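Local atomic coordinates of ORC1-type DNA replication protein 2 (Aeropyrum pernix, PDB entry 1W5S), a protein that binds DNA as a Cdc6/Orc1-type initiator, coupling an ATP-binding AAA+ ATPase domain to a winged-helix domain, and takes part in regulating DNA replication. Residues 41-46 with 83-88; 328-333 with 354-359; 368-373 with 382-387. All blocks are in the same frame, centred on the assembly; numbering follows the deposited sequence.

Contact 1. Residues 41-46 with 83-88; sequences RLLSGA and EGLTVK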
loop_
_atom_site.group_PDB
_atom_site.type_symbol
_atom_site.label_atom_id
_atom_site.label_comp_id
_atom_site.label_asym_id
_atom_site.label_seq_id
_atom_site.Cartn_x
_atom_site.Cartn_y
_atom_site.Cartn_z
ATOM N N ARG A 41 2.633 -6.134 -24.203
ATOM C CA ARG A 41 1.378 -6.893 -24.412
ATOM C C ARG A 41 0.430 -6.168 -25.408
ATOM O O ARG A 41 -0.204 -6.763 -26.309
ATOM C CB ARG A 41 0.695 -7.027 -23.041
ATOM C CG ARG A 41 1.559 -7.486 -21.762
ATOM C CD ARG A 41 2.164 -8.886 -21.969
ATOM N NE ARG A 41 2.913 -9.471 -20.841
ATOM C CZ ARG A 41 4.259 -9.579 -20.733
ATOM N NH1 ARG A 41 4.804 -10.151 -19.639
ATOM N NH2 ARG A 41 5.103 -9.089 -21.636
ATOM N N LEU A 42 0.332 -4.854 -25.267
ATOM C CA LEU A 42 -0.356 -4.036 -26.242
ATOM C C LEU A 42 0.230 -4.215 -27.609
ATOM O O LEU A 42 -0.492 -4.485 -28.570
ATOM C CB LEU A 42 -0.249 -2.550 -25.910
ATOM C CG LEU A 42 -1.201 -1.864 -24.959
ATOM C CD1 LEU A 42 -0.964 -0.365 -25.035
ATOM C CD2 LEU A 42 -2.605 -2.129 -25.312
ATOM N N LEU A 43 1.530 -4.012 -27.727
ATOM C CA LEU A 43 2.158 -4.028 -29.052
ATOM C C LEU A 43 2.244 -5.396 -29.672
ATOM O O LEU A 43 2.382 -5.504 -30.865
ATOM C CB LEU A 43 3.549 -3.401 -29.001
ATOM C CG LEU A 43 3.606 -1.892 -29.264
ATOM C CD1 LEU A 43 2.489 -1.134 -28.507
ATOM C CD2 LEU A 43 4.991 -1.377 -28.867
ATOM N N SER A 44 2.159 -6.457 -28.888
ATOM C CA SER A 44 2.261 -7.786 -29.478
ATOM C C SER A 44 0.880 -8.304 -29.926
ATOM O O SER A 44 0.747 -9.483 -30.313
ATOM C CB SER A 44 2.940 -8.762 -28.505
ATOM O OG SER A 44 2.154 -8.943 -27.351
ATOM N N GLY A 45 -0.125 -7.418 -29.933
ATOM C CA GLY A 45 -1.538 -7.845 -29.927
ATOM C C GLY A 45 -1.872 -8.556 -28.632
ATOM O O GLY A 45 -1.045 -8.621 -27.703
ATOM N N ALA A 46 -3.041 -9.151 -28.560
ATOM C CA ALA A 46 -3.608 -9.457 -27.238
ATOM C C ALA A 46 -3.474 -8.223 -26.347
ATOM O O ALA A 46 -2.625 -8.214 -25.478
ATOM C CB ALA A 46 -2.915 -10.651 -26.577
ATOM N N GLU A 83 2.765 5.373 -30.006
ATOM C CA GLU A 83 2.519 4.283 -30.917
ATOM C C GLU A 83 1.152 4.437 -31.629
ATOM O O GLU A 83 0.710 3.543 -32.329
ATOM C CB GLU A 83 2.574 2.985 -30.142
ATOM C CG GLU A 83 3.908 2.766 -29.420
ATOM C CD GLU A 83 5.027 2.373 -30.381
ATOM O OE1 GLU A 83 6.203 2.570 -30.027
ATOM O OE2 GLU A 83 4.729 1.876 -31.483
ATOM N N GLY A 84 0.525 5.597 -31.450
ATOM C CA GLY A 84 -0.814 5.850 -31.870
ATOM C C GLY A 84 -1.912 5.016 -31.241
ATOM O O GLY A 84 -2.891 4.718 -31.914
ATOM N N LEU A 85 -1.790 4.614 -29.980
ATOM C CA LEU A 85 -2.755 3.628 -29.449
ATOM C C LEU A 85 -3.963 4.152 -28.654
ATOM O O LEU A 85 -5.169 3.687 -28.932
ATOM C CB LEU A 85 -2.078 2.485 -28.677
ATOM C CG LEU A 85 -1.400 1.478 -29.596
ATOM C CD1 LEU A 85 -0.741 0.325 -28.827
ATOM C CD2 LEU A 85 -2.353 0.990 -30.626
ATOM N N THR A 86 -3.708 5.058 -27.732
ATOM C CA THR A 86 -4.792 5.562 -26.803
ATOM C C THR A 86 -5.187 4.701 -25.541
ATOM O O THR A 86 -6.195 3.964 -25.555
ATOM C CB THR A 86 -6.094 6.136 -27.433
ATOM O OG1 THR A 86 -5.796 7.082 -28.426
ATOM C CG2 THR A 86 -6.872 6.968 -26.386
ATOM N N VAL A 87 -4.416 4.839 -24.458
ATOM C CA VAL A 87 -4.860 4.227 -23.165
ATOM C C VAL A 87 -5.367 5.234 -22.153
ATOM O O VAL A 87 -4.717 6.221 -21.854
ATOM C CB VAL A 87 -3.904 3.140 -22.540
ATOM C CG1 VAL A 87 -2.531 3.205 -23.075
ATOM C CG2 VAL A 87 -3.959 3.070 -21.020
ATOM N N LYS A 88 -6.599 4.995 -21.704
ATOM C CA LYS A 88 -7.218 5.823 -20.694
ATOM C C LYS A 88 -6.913 5.257 -19.307
ATOM O O LYS A 88 -6.644 4.042 -19.151
ATOM C CB LYS A 88 -8.712 5.882 -20.888
ATOM C CG LYS A 88 -9.091 6.331 -22.266
ATOM C CD LYS A 88 -9.705 7.641 -22.290
ATOM C CE LYS A 88 -11.173 7.536 -22.083
ATOM N NZ LYS A 88 -11.649 8.930 -22.196
#
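L42 and L43, in the last turn of helix 29-43, face the turn and strand start of 83-88 with backbones well apart, the CA atoms of L42 and L85 lying 8.6 Å from each other, so that side chains alone bridge the gap. The CD1 methyl of L85 is the shared point. It meets L43 CD1 at 3.6 Å, where the two side chains cross obliquely, and L42 CD1 at 3.9 Å, where they run past each other in opposite directions. With CG beside the backbone N (chi1 -75°) and the chain extended beyond it, L85 carries that methyl to both leucines. Deeper in, L42 CD1 approaches V87 CG1 more loosely, at 4.4 Å. At the outer margin the other methyl of L43, CD2, comes within 4.0 Å of E83 CD, the two side chains crossing at about a right angle. The helix before E83 ends in a Schellman motif with G84 as its C-prime residue, and A80 of that helix packs on both L42 and L85. No hydrogen bond spans the segments: apolar packing joins helix 29-43 to the turn before edge strand 87-93 and to that strand's start, grading from buried L42 and V87 to exposed L43 and E83.

Contact 2. Residues 328-333 with 354-359; sequences INAGLL and QYHIYL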
loop_
_atom_site.group_PDB
_atom_site.type_symbol
_atom_site.label_atom_id
_atom_site.label_comp_id
_atom_site.label_asym_id
_atom_site.label_seq_id
_atom_site.Cartn_x
_atom_site.Cartn_y
_atom_site.Cartn_z
ATOM N N ILE A 328 4.622 -23.921 16.664
ATOM C CA ILE A 328 4.648 -24.164 18.104
ATOM C C ILE A 328 3.252 -24.630 18.549
ATOM O O ILE A 328 2.240 -24.186 18.012
ATOM C CB ILE A 328 5.117 -22.901 18.903
ATOM C CG1 ILE A 328 5.405 -23.265 20.369
ATOM C CG2 ILE A 328 4.094 -21.730 18.791
ATOM C CD1 ILE A 328 6.150 -22.202 21.148
ATOM N N ASN A 329 3.212 -25.551 19.502
ATOM C CA ASN A 329 1.952 -25.920 20.157
ATOM C C ASN A 329 1.542 -24.911 21.234
ATOM O O ASN A 329 2.315 -24.037 21.620
ATOM C CB ASN A 329 2.011 -27.342 20.742
ATOM C CG ASN A 329 3.120 -27.507 21.731
ATOM O OD1 ASN A 329 4.254 -27.167 21.436
ATOM N ND2 ASN A 329 2.806 -28.018 22.912
ATOM N N ALA A 330 0.309 -25.040 21.708
ATOM C CA ALA A 330 -0.279 -24.040 22.604
ATOM C C ALA A 330 0.324 -24.094 24.023
ATOM O O ALA A 330 0.880 -23.093 24.483
ATOM C CB ALA A 330 -1.823 -24.155 22.615
ATOM N N GLY A 331 0.241 -25.246 24.690
ATOM C CA GLY A 331 0.887 -25.445 25.987
ATOM C C GLY A 331 2.307 -24.878 26.084
ATOM O O GLY A 331 2.611 -24.127 27.014
ATOM N N LEU A 332 3.176 -25.211 25.126
ATOM C CA LEU A 332 4.556 -24.714 25.157
ATOM C C LEU A 332 4.663 -23.176 25.112
ATOM O O LEU A 332 5.345 -22.574 25.956
ATOM C CB LEU A 332 5.382 -25.324 24.021
ATOM C CG LEU A 332 6.920 -25.358 24.168
ATOM C CD1 LEU A 332 7.597 -24.344 23.254
ATOM C CD2 LEU A 332 7.447 -25.222 25.638
ATOM N N LEU A 333 4.000 -22.552 24.131
ATOM C CA LEU A 333 3.988 -21.080 23.996
ATOM C C LEU A 333 3.394 -20.433 25.265
ATOM O O LEU A 333 3.821 -19.348 25.700
ATOM C CB LEU A 333 3.214 -20.656 22.724
ATOM C CG LEU A 333 3.020 -19.149 22.436
ATOM C CD1 LEU A 333 4.334 -18.394 22.429
ATOM C CD2 LEU A 333 2.305 -18.905 21.117
ATOM N N GLN A 354 -7.999 -16.164 28.196
ATOM C CA GLN A 354 -7.545 -14.833 27.779
ATOM C C GLN A 354 -6.343 -14.905 26.811
ATOM O O GLN A 354 -6.314 -14.206 25.785
ATOM C CB GLN A 354 -7.209 -13.967 29.003
ATOM C CG GLN A 354 -6.696 -12.554 28.667
ATOM C CD GLN A 354 -7.706 -11.698 27.882
ATOM O OE1 GLN A 354 -8.520 -10.977 28.468
ATOM N NE2 GLN A 354 -7.635 -11.763 26.555
ATOM N N TYR A 355 -5.370 -15.755 27.144
ATOM C CA TYR A 355 -4.255 -16.082 26.238
ATOM C C TYR A 355 -4.749 -16.560 24.869
ATOM O O TYR A 355 -4.236 -16.112 23.837
ATOM C CB TYR A 355 -3.336 -17.116 26.920
ATOM C CG TYR A 355 -2.400 -17.960 26.052
ATOM C CD1 TYR A 355 -1.179 -17.450 25.573
ATOM C CD2 TYR A 355 -2.700 -19.299 25.792
ATOM C CE1 TYR A 355 -0.302 -18.252 24.812
ATOM C CE2 TYR A 355 -1.833 -20.116 25.045
ATOM C CZ TYR A 355 -0.641 -19.591 24.559
ATOM O OH TYR A 355 0.181 -20.411 23.816
ATOM N N HIS A 356 -5.766 -17.424 24.864
ATOM C CA HIS A 356 -6.287 -18.000 23.616
ATOM C C HIS A 356 -7.150 -17.026 22.822
ATOM O O HIS A 356 -7.335 -17.192 21.617
ATOM C CB HIS A 356 -6.998 -19.343 23.858
ATOM C CG HIS A 356 -6.064 -20.515 23.784
ATOM N ND1 HIS A 356 -5.900 -21.414 24.815
ATOM C CD2 HIS A 356 -5.197 -20.898 22.812
ATOM C CE1 HIS A 356 -4.996 -22.318 24.472
ATOM N NE2 HIS A 356 -4.552 -22.026 23.261
ATOM N N ILE A 357 -7.646 -16.003 23.506
ATOM C CA ILE A 357 -8.269 -14.872 22.859
ATOM C C ILE A 357 -7.175 -14.018 22.178
ATOM O O ILE A 357 -7.344 -13.625 21.031
ATOM C CB ILE A 357 -9.209 -14.109 23.873
ATOM C CG1 ILE A 357 -10.565 -14.835 23.931
ATOM C CG2 ILE A 357 -9.444 -12.646 23.491
ATOM C CD1 ILE A 357 -11.353 -14.611 25.180
ATOM N N TYR A 358 -6.045 -13.768 22.840
ATOM C CA TYR A 358 -4.943 -13.057 22.165
ATOM C C TYR A 358 -4.542 -13.820 20.887
ATOM O O TYR A 358 -4.414 -13.228 19.800
ATOM C CB TYR A 358 -3.713 -12.859 23.078
ATOM C CG TYR A 358 -3.978 -12.092 24.366
ATOM C CD1 TYR A 358 -3.366 -12.467 25.566
ATOM C CD2 TYR A 358 -4.850 -11.001 24.396
ATOM C CE1 TYR A 358 -3.611 -11.777 26.753
ATOM C CE2 TYR A 358 -5.101 -10.308 25.582
ATOM C CZ TYR A 358 -4.482 -10.701 26.755
ATOM O OH TYR A 358 -4.737 -10.006 27.920
ATOM N N LEU A 359 -4.374 -15.141 21.033
ATOM C CA LEU A 359 -3.994 -16.023 19.918
ATOM C C LEU A 359 -5.005 -16.017 18.749
ATOM O O LEU A 359 -4.596 -16.131 17.589
ATOM C CB LEU A 359 -3.744 -17.460 20.417
ATOM C CG LEU A 359 -2.423 -17.679 21.163
ATOM C CD1 LEU A 359 -2.506 -18.915 22.051
ATOM C CD2 LEU A 359 -1.239 -17.783 20.191
#
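Y355 reaches from helix 352-364 to the first turn of helix 330-345, and its hydroxyl supplies the polar part of the contact. Y355 OH donates a weak hydrogen bond to A330 O at 2.9 Å. With CG anti to the backbone N and beside the carbonyl carbon (chi1 160°), the ring is sent outward from its own helix and the oxygen arrives at the neighbouring one.

Packing surrounds the same hydroxyl. L333 CB makes a close van der Waals approach to Y355 OH at 3.2 Å, and farther along the side chain L333 CG is 4.2 Å from Y355 CE1. The CD2 methyl of L333 goes on to meet L359 CD2 at 3.8 Å, those two leucines sliding past one another in opposite senses. L359, one turn along from Y355, also lays its CD1 over one face of the tyrosine ring, offset toward the rim.

H356 adds a ring-edge contact. A330 CB sits in the imidazole plane, 3.5 Å from H356 NE2, while Y355 CD2 lies over the centre of one imidazole face. H356 NE2 is buried here with no polar partner in the model. A phenylalanine in place of Y355 would probably leave the A330 carbonyl without this donor and open a small gap beside L333 CB.

Helices 330-345 and 352-364 form the helix-turn-helix part of the C-terminal winged-helix domain. Helix 308-322 covers this side, with I313 against Y355 and I317 against L333; R334 makes a cation-pi contact with the tyrosine ring, and F384 of strand 383-386 packs on L359.

Contact 3. Residues 368-373 with 382-387; sequences VDAKPS and TLFRLA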
loop_
_atom_site.group_PDB
_atom_site.type_symbol
_atom_site.label_atom_id
_atom_site.label_comp_id
_atom_site.label_asym_id
_atom_site.label_seq_id
_atom_site.Cartn_x
_atom_site.Cartn_y
_atom_site.Cartn_z
ATOM N N VAL A 368 -0.282 -14.071 12.745
ATOM C CA VAL A 368 -0.033 -15.477 13.100
ATOM C C VAL A 368 -1.015 -16.359 12.323
ATOM O O VAL A 368 -2.157 -15.963 12.084
ATOM C CB VAL A 368 -0.151 -15.734 14.655
ATOM C CG1 VAL A 368 -1.510 -16.357 15.053
ATOM C CG2 VAL A 368 1.005 -16.616 15.161
ATOM N N ASP A 369 -0.564 -17.539 11.907
ATOM C CA ASP A 369 -1.457 -18.509 11.275
ATOM C C ASP A 369 -1.730 -19.678 12.238
ATOM O O ASP A 369 -0.877 -20.058 13.052
ATOM C CB ASP A 369 -0.878 -18.987 9.929
ATOM C CG ASP A 369 -0.811 -17.862 8.876
ATOM O OD1 ASP A 369 -1.858 -17.230 8.590
ATOM O OD2 ASP A 369 0.285 -17.626 8.329
ATOM N N ALA A 370 -2.945 -20.205 12.167
ATOM C CA ALA A 370 -3.355 -21.348 12.973
ATOM C C ALA A 370 -3.289 -22.657 12.151
ATOM O O ALA A 370 -3.325 -22.640 10.908
ATOM C CB ALA A 370 -4.781 -21.123 13.504
ATOM N N LYS A 371 -3.177 -23.782 12.854
ATOM C CA LYS A 371 -3.381 -25.099 12.259
ATOM C C LYS A 371 -4.164 -25.980 13.279
ATOM O O LYS A 371 -3.559 -26.548 14.219
ATOM C CB LYS A 371 -2.028 -25.708 11.879
ATOM C CG LYS A 371 -2.056 -26.761 10.774
ATOM C CD LYS A 371 -0.839 -27.691 10.892
ATOM C CE LYS A 371 -0.334 -28.196 9.540
ATOM N NZ LYS A 371 0.701 -29.268 9.704
ATOM N N PRO A 372 -5.515 -26.046 13.131
ATOM C CA PRO A 372 -6.488 -26.828 13.946
ATOM C C PRO A 372 -6.085 -28.203 14.560
ATOM O O PRO A 372 -5.790 -28.234 15.753
ATOM C CB PRO A 372 -7.688 -26.959 12.997
ATOM C CG PRO A 372 -7.688 -25.625 12.272
ATOM C CD PRO A 372 -6.221 -25.235 12.111
ATOM N N SER A 373 -6.100 -29.314 13.811
ATOM C CA SER A 373 -5.923 -30.676 14.415
ATOM C C SER A 373 -4.558 -31.344 14.109
ATOM O O SER A 373 -3.797 -31.722 15.025
ATOM C CB SER A 373 -7.093 -31.631 14.032
ATOM O OG SER A 373 -7.224 -31.855 12.625
ATOM N N THR A 382 -4.528 -25.957 19.114
ATOM C CA THR A 382 -4.225 -25.482 17.751
ATOM C C THR A 382 -2.712 -25.227 17.641
ATOM O O THR A 382 -2.052 -24.964 18.642
ATOM C CB THR A 382 -5.048 -24.168 17.430
ATOM O OG1 THR A 382 -6.397 -24.504 17.095
ATOM C CG2 THR A 382 -4.459 -23.345 16.264
ATOM N N LEU A 383 -2.174 -25.307 16.420
ATOM C CA LEU A 383 -0.735 -25.045 16.141
ATOM C C LEU A 383 -0.473 -23.671 15.508
ATOM O O LEU A 383 -1.246 -23.216 14.654
ATOM C CB LEU A 383 -0.157 -26.124 15.211
ATOM C CG LEU A 383 -0.009 -27.542 15.771
ATOM C CD1 LEU A 383 0.341 -28.502 14.643
ATOM C CD2 LEU A 383 1.039 -27.588 16.905
ATOM N N PHE A 384 0.628 -23.039 15.915
ATOM C CA PHE A 384 0.918 -21.650 15.550
ATOM C C PHE A 384 2.370 -21.446 15.065
ATOM O O PHE A 384 3.328 -21.974 15.640
ATOM C CB PHE A 384 0.658 -20.710 16.737
ATOM C CG PHE A 384 -0.737 -20.812 17.327
ATOM C CD1 PHE A 384 -0.969 -21.562 18.483
ATOM C CD2 PHE A 384 -1.808 -20.125 16.752
ATOM C CE1 PHE A 384 -2.238 -21.646 19.041
ATOM C CE2 PHE A 384 -3.098 -20.210 17.306
ATOM C CZ PHE A 384 -3.307 -20.964 18.454
ATOM N N ARG A 385 2.515 -20.685 13.989
ATOM C CA ARG A 385 3.824 -20.223 13.526
ATOM C C ARG A 385 3.663 -18.751 13.153
ATOM O O ARG A 385 2.539 -18.276 12.956
ATOM C CB ARG A 385 4.335 -21.043 12.321
ATOM C CG ARG A 385 3.285 -21.249 11.224
ATOM C CD ARG A 385 3.807 -21.005 9.827
ATOM N NE ARG A 385 2.736 -20.524 8.952
ATOM C CZ ARG A 385 2.396 -21.043 7.772
ATOM N NH1 ARG A 385 3.045 -22.089 7.250
ATOM N NH2 ARG A 385 1.391 -20.491 7.101
ATOM N N LEU A 386 4.784 -18.041 13.069
ATOM C CA LEU A 386 4.784 -16.629 12.670
ATOM C C LEU A 386 4.289 -16.540 11.231
ATOM O O LEU A 386 4.628 -17.381 10.409
ATOM C CB LEU A 386 6.201 -16.028 12.800
ATOM C CG LEU A 386 6.342 -14.498 12.715
ATOM C CD1 LEU A 386 5.593 -13.821 13.852
ATOM C CD2 LEU A 386 7.816 -14.063 12.687
ATOM N N ALA A 387 3.464 -15.546 10.929
ATOM C CA ALA A 387 2.993 -15.376 9.552
ATOM C C ALA A 387 4.201 -15.281 8.612
ATOM O O ALA A 387 5.040 -14.393 8.795
ATOM C CB ALA A 387 2.112 -14.149 9.413
#
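D369 and R385 face each other across the two-stranded antiparallel hairpin of the winged-helix domain, as a hydrogen-bonded pair whose side chains rise on the same face as K371 and L383. D369 N bonds weakly to R385 O at 3.4 Å. Toward the turn of the hairpin, L383 N gives a shorter bond to K371 O at 2.9 Å, while the return bond from K371 N to L383 O is weak, being bent at 129° despite its 2.7 Å.

The aspartate can be followed outward. D369 CB lies against the arginine head, 3.9 Å from R385 NH2. With chi1 at -66°, CG stands beside the backbone N and at the edge of the guanidinium, in its plane. At the tip, D369 OD2 takes a weak, fairly straight hydrogen bond from R385 NH2 at 3.3 Å, part of a salt bridge; it also passes 3.7 Å from A387 CA. Carboxylate and guanidinium planes stand 77° apart, so the pair meets through a single N-H rather than side-on through two. On this same face K371 forms a cation-pi contact with W327.

On the A370 and F384 side, with T382 and V368 flanking, A370 CB touches T382 CG2 at 3.6 Å, and V368 CG1 reaches F384 CD2 at 4.1 Å. A370 packs on T363 and V368 on L362, both of helix 352-364.

The two faces thus differ in chemistry: the A370 and F384 side is apolar and packs on the helices, whereas the D369 and R385 side carries a weak ion pair that probably adds modestly to the backbone pairing of the wing.

How the contacts relate
From the N terminus, contact 1 comes first: it closes a loop of 36 residues that holds strand 51-56 and helix 65-82, and ties helix 29-43 to the edge of the AAA+ sheet. Contact 2 then closes a 20-residue loop, mostly helix, within the winged-helix domain, and contact 3 closes the short hairpin that follows. All three are in series, so none nests or crosses. Contact 1 stands alone, its centre 54 Å from that of contact 2. Contacts 2 and 3 have centres 10 Å apart and touch: I328 N probably hydrogen-bonds to F384 O at 2.6 Å, joining the segment that leads into helix 330-345 to the hairpin.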